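Local coordinates for pesticidal crystal protein Cry4Aa (Bacillus thuringiensis, PDB 2C9K), which binds midgut epithelial cells of mosquito larvae and promotes their colloid-osmotic lysis, acting as a pore-forming, receptor-recognising three-domain delta-endotoxin, at residues Ser4-Val9 / Thr233-Asp238; Leu259-Tyr264 / Tyr430-Ser435. One frame throughout, in Å; residues are numbered along the deposited sequence.

Interaction 1 (Ser4-Val9 / Thr233-Asp238); sequences SAYTIV and TTAVLD
Tyr6 and Ala235 mark the closest backbone approach between the start of helix 5-16 and the last turns of helix 222-240, with CA atoms 4.6 Å apart and short-segment axes 8.1 Å apart and inclined at 39°. The small side chain of Ala235 suits this place, because its methyl can settle on the flat of the Tyr6 ring. CB lies 3.5 Å from the ring centroid, 17° off the normal and displaced toward the CD2-CE2 rim, a CH-pi contact. The Tyr6 side chain leaves its helix with CG anti to the carbonyl carbon (chi1 -66°), which lays one face of the ring over the Ala235 methyl. Thr234, one residue earlier, crosses the tyrosine at about a right angle, its OG1 3.8 Å from Tyr6 CB. That hydroxyl is turned back on its own helix, where the carbonyl of Lys231 takes its hydrogen bond. Thr7 adds a lighter touch, its CG2 4.3 Å from Thr234 CB, while its OG1 bonds to the carbonyl oxygen of Ile411. One water bridges the backbones, donating to Tyr6 O at 2.9 Å and to Ala235 O at 3.1 Å. Phe50 and Ser141 also meet the tyrosine, within the helical N-terminal domain. Direct cohesion here is therefore apolar, with threonine hydroxyls satisfied by backbone carbonyls and buried carbonyls joined through water.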
# COMPACT_ATOMS: atom_id res chain seq x y z
N SER A 4 3.62 14.98 -1.26
CA SER A 4 2.28 14.41 -1.40
C SER A 4 1.87 13.81 -2.73
O SER A 4 0.82 13.17 -2.81
CB SER A 4 1.24 15.46 -1.00
OG SER A 4 1.25 16.55 -1.91
N ALA A 5 2.65 13.99 -3.78
CA ALA A 5 2.28 13.43 -5.07
C ALA A 5 2.14 11.91 -4.97
O ALA A 5 1.17 11.34 -5.48
CB ALA A 5 3.32 13.79 -6.13
N TYR A 6 3.10 11.26 -4.32
CA TYR A 6 3.07 9.81 -4.14
C TYR A 6 1.69 9.36 -3.69
O TYR A 6 1.03 8.56 -4.36
CB TYR A 6 4.09 9.38 -3.08
CG TYR A 6 5.54 9.61 -3.45
CD1 TYR A 6 6.52 9.73 -2.47
CD2 TYR A 6 5.95 9.68 -4.79
CE1 TYR A 6 7.85 9.92 -2.79
CE2 TYR A 6 7.28 9.86 -5.13
CZ TYR A 6 8.23 9.99 -4.12
OH TYR A 6 9.56 10.19 -4.44
N THR A 7 1.24 9.88 -2.55
CA THR A 7 -0.05 9.51 -2.01
C THR A 7 -1.25 10.06 -2.79
O THR A 7 -2.33 9.47 -2.75
CB THR A 7 -0.17 9.91 -0.52
OG1 THR A 7 0.29 11.26 -0.35
CG2 THR A 7 0.66 8.98 0.35
N ILE A 8 -1.09 11.17 -3.51
CA ILE A 8 -2.20 11.72 -4.30
C ILE A 8 -2.39 10.95 -5.61
O ILE A 8 -3.50 10.61 -5.99
CB ILE A 8 -1.99 13.20 -4.68
CG1 ILE A 8 -2.08 14.09 -3.44
CG2 ILE A 8 -3.07 13.62 -5.69
CD1 ILE A 8 -1.70 15.53 -3.70
N VAL A 9 -1.30 10.71 -6.32
CA VAL A 9 -1.38 9.97 -7.57
C VAL A 9 -2.03 8.61 -7.29
O VAL A 9 -2.80 8.11 -8.10
CB VAL A 9 0.01 9.74 -8.17
CG1 VAL A 9 -0.10 8.80 -9.37
CG2 VAL A 9 0.63 11.06 -8.59
N THR A 233 6.97 2.35 -1.13
CA THR A 233 5.69 1.65 -1.11
C THR A 233 4.61 2.63 -1.55
O THR A 233 3.77 2.30 -2.38
CB THR A 233 5.36 1.13 0.29
OG1 THR A 233 6.18 -0.01 0.57
CG2 THR A 233 3.89 0.74 0.37
N THR A 234 4.64 3.84 -0.99
CA THR A 234 3.65 4.86 -1.32
C THR A 234 3.87 5.45 -2.71
O THR A 234 2.96 6.06 -3.27
CB THR A 234 3.67 6.00 -0.31
OG1 THR A 234 4.89 6.74 -0.43
CG2 THR A 234 3.59 5.46 1.09
N ALA A 235 5.07 5.28 -3.27
CA ALA A 235 5.35 5.83 -4.59
C ALA A 235 5.17 4.78 -5.68
O ALA A 235 4.39 4.96 -6.61
CB ALA A 235 6.76 6.39 -4.64
N VAL A 236 5.86 3.65 -5.55
CA VAL A 236 5.76 2.60 -6.54
C VAL A 236 4.79 1.47 -6.23
O VAL A 236 3.74 1.36 -6.85
CB VAL A 236 7.16 2.01 -6.82
CG1 VAL A 236 7.10 1.04 -8.00
CG2 VAL A 236 8.13 3.14 -7.10
N LEU A 237 5.13 0.62 -5.26
CA LEU A 237 4.30 -0.53 -4.93
C LEU A 237 2.79 -0.28 -4.85
O LEU A 237 2.00 -1.09 -5.34
CB LEU A 237 4.78 -1.17 -3.62
CG LEU A 237 6.28 -1.47 -3.56
CD1 LEU A 237 6.58 -2.35 -2.36
CD2 LEU A 237 6.72 -2.15 -4.85
N ASP A 238 2.38 0.84 -4.25
CA ASP A 238 0.95 1.14 -4.14
C ASP A 238 0.38 1.35 -5.52
O ASP A 238 -0.73 0.92 -5.82
CB ASP A 238 0.70 2.40 -3.28
CG ASP A 238 0.76 2.11 -1.78
OD1 ASP A 238 0.80 0.92 -1.40
OD2 ASP A 238 0.75 3.07 -0.98
O HOH W 1 2.58 7.44 -6.50

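Interaction 2 (Leu259-Tyr264 / Tyr430-Ser435); sequences LTREIY and YSHILS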
# COMPACT_ATOMS: atom_id res chain seq x y z
N LEU A 259 -5.57 -1.12 -0.48
CA LEU A 259 -4.19 -1.48 -0.19
C LEU A 259 -4.13 -1.83 1.29
O LEU A 259 -4.38 -0.97 2.14
CB LEU A 259 -3.28 -0.28 -0.52
CG LEU A 259 -3.44 0.34 -1.92
CD1 LEU A 259 -2.76 1.69 -1.98
CD2 LEU A 259 -2.86 -0.59 -2.98
N THR A 260 -3.79 -3.08 1.61
CA THR A 260 -3.75 -3.55 3.01
C THR A 260 -2.41 -3.55 3.72
O THR A 260 -2.36 -3.74 4.93
CB THR A 260 -4.28 -4.99 3.14
OG1 THR A 260 -3.31 -5.89 2.60
CG2 THR A 260 -5.60 -5.15 2.40
N ARG A 261 -1.33 -3.36 2.97
CA ARG A 261 0.02 -3.34 3.55
C ARG A 261 0.26 -2.28 4.64
O ARG A 261 -0.39 -1.23 4.66
CB ARG A 261 1.05 -3.10 2.44
CG ARG A 261 1.31 -1.63 2.12
CD ARG A 261 0.05 -0.92 1.65
NE ARG A 261 0.30 0.47 1.27
CZ ARG A 261 0.35 1.49 2.13
NH1 ARG A 261 0.17 1.27 3.43
NH2 ARG A 261 0.59 2.72 1.68
N GLU A 262 1.20 -2.56 5.54
CA GLU A 262 1.55 -1.62 6.60
C GLU A 262 2.90 -0.98 6.28
O GLU A 262 3.74 -1.58 5.61
CB GLU A 262 1.69 -2.31 7.96
CG GLU A 262 0.38 -2.65 8.67
CD GLU A 262 0.58 -3.13 10.10
OE1 GLU A 262 1.26 -4.16 10.31
OE2 GLU A 262 0.06 -2.48 11.03
N ILE A 263 3.10 0.25 6.76
CA ILE A 263 4.38 0.92 6.58
C ILE A 263 4.69 1.54 7.94
O ILE A 263 3.78 1.82 8.71
CB ILE A 263 4.34 1.99 5.47
CG1 ILE A 263 3.31 3.07 5.78
CG2 ILE A 263 4.08 1.32 4.12
CD1 ILE A 263 3.27 4.17 4.73
N TYR A 264 5.97 1.73 8.23
CA TYR A 264 6.38 2.24 9.54
C TYR A 264 7.26 3.47 9.53
O TYR A 264 8.06 3.67 8.61
CB TYR A 264 7.12 1.14 10.32
CG TYR A 264 6.48 -0.24 10.30
CD1 TYR A 264 6.52 -1.03 9.16
CD2 TYR A 264 5.85 -0.75 11.43
CE1 TYR A 264 5.95 -2.29 9.14
CE2 TYR A 264 5.27 -2.02 11.42
CZ TYR A 264 5.32 -2.78 10.27
OH TYR A 264 4.74 -4.04 10.24
N TYR A 430 -6.94 12.37 4.27
CA TYR A 430 -5.80 11.65 4.83
C TYR A 430 -5.64 10.33 4.09
O TYR A 430 -6.64 9.68 3.75
CB TYR A 430 -6.01 11.41 6.33
CG TYR A 430 -7.21 10.56 6.64
CD1 TYR A 430 -7.08 9.20 6.91
CD2 TYR A 430 -8.50 11.09 6.59
CE1 TYR A 430 -8.20 8.40 7.12
CE2 TYR A 430 -9.62 10.30 6.80
CZ TYR A 430 -9.46 8.96 7.06
OH TYR A 430 -10.57 8.16 7.25
N SER A 431 -4.40 9.91 3.84
CA SER A 431 -4.14 8.68 3.11
C SER A 431 -3.84 7.46 3.98
O SER A 431 -3.93 6.32 3.51
CB SER A 431 -2.97 8.89 2.15
OG SER A 431 -1.80 9.18 2.89
N HIS A 432 -3.46 7.70 5.23
CA HIS A 432 -3.15 6.59 6.12
C HIS A 432 -3.71 6.81 7.51
O HIS A 432 -3.96 7.95 7.90
CB HIS A 432 -1.63 6.38 6.22
CG HIS A 432 -1.00 5.83 4.97
ND1 HIS A 432 -0.87 6.57 3.81
CD2 HIS A 432 -0.43 4.63 4.71
CE1 HIS A 432 -0.25 5.85 2.90
NE2 HIS A 432 0.03 4.67 3.42
N ILE A 433 -3.91 5.72 8.24
CA ILE A 433 -4.42 5.76 9.61
C ILE A 433 -3.49 4.92 10.50
O ILE A 433 -2.92 3.93 10.04
CB ILE A 433 -5.84 5.16 9.72
CG1 ILE A 433 -5.79 3.65 9.46
CG2 ILE A 433 -6.79 5.88 8.75
CD1 ILE A 433 -7.10 2.95 9.73
N LEU A 434 -3.36 5.30 11.76
CA LEU A 434 -2.50 4.56 12.68
C LEU A 434 -3.04 3.14 12.84
O LEU A 434 -4.24 2.94 12.93
CB LEU A 434 -2.43 5.24 14.05
CG LEU A 434 -1.37 4.57 14.93
CD1 LEU A 434 0.01 4.87 14.36
CD2 LEU A 434 -1.47 5.07 16.36
N SER A 435 -2.16 2.15 12.89
CA SER A 435 -2.65 0.79 13.03
C SER A 435 -2.01 0.01 14.16
O SER A 435 -2.55 -1.00 14.59
CB SER A 435 -2.47 0.03 11.72
OG SER A 435 -1.10 -0.15 11.43
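Arg261, just before strand 262-267, meets His432 at the start of strand 432-440 in the close-packed part of this contact, and side chains alone make the link between the two segments. Arg261 NH2 donates to His432 NE2 at 2.7 Å, with an N-H...N angle of 157°. The imidazole nitrogen lies at the edge of the guanidinium, near its plane, whereas NH2 is tilted 16° out of the histidine ring plane. The bend at chi2 (-60°) steers the long arginine chain toward His432, and the same NH2 is also in a salt bridge with Asp238 of helix 222-240. Across the ring, His432 ND1 donates to Ser431 OG at 2.9 Å, practically in the imidazole plane. NE2 accepts while ND1 donates, a pattern consistent with a neutral histidine held in one orientation. Ile263 fills in beside this pair: its CD1 comes within 3.5 Å of His432 NE2, and its CG2 lies over one guanidinium face.

The other end is looser, a single polar link across the segments at the end of the partly exposed Glu262. Ser435 OG donates to Glu262 OE2 at 2.6 Å, through the carboxylate's anti lone pair. Even at this nearer pair the CA atoms of Glu262 and Ser435 are 8.0 Å apart, so glutamate's length suits the span. OE2 also forms a salt bridge with Arg288.

Strand 450-457 lies between strands 262-267 and 432-440 and pairs with both: Ile263 is bonded through its backbone to Trp455, and Ile433 to Thr456. On the helical side, Ile263 rests on Thr230 and Thr233 of helix 222-240, and His432 on Thr7 of helix 5-16, placing the contact where this sheet meets the N-terminal helices.

From the N terminus, interaction 1 closes first, bringing helix 222-240 back against helix 5-16 after a loop of 223 residues that is largely helical and holds no strand. Interaction 2 opens shortly afterwards and closes a loop of 165 residues, rich in strands, between 259-264 and 430-435. The two loops follow in series, neither nesting nor crossing, yet their contacts touch. Asp238 OD2 and Arg261 NH2 form a 2.7 Å salt bridge, and Thr7 CG2 packs 3.5 Å from Ser431 OG. Both segments of the helix pair thus meet the sheet contact, tying the N-terminal helical domain to the middle domain.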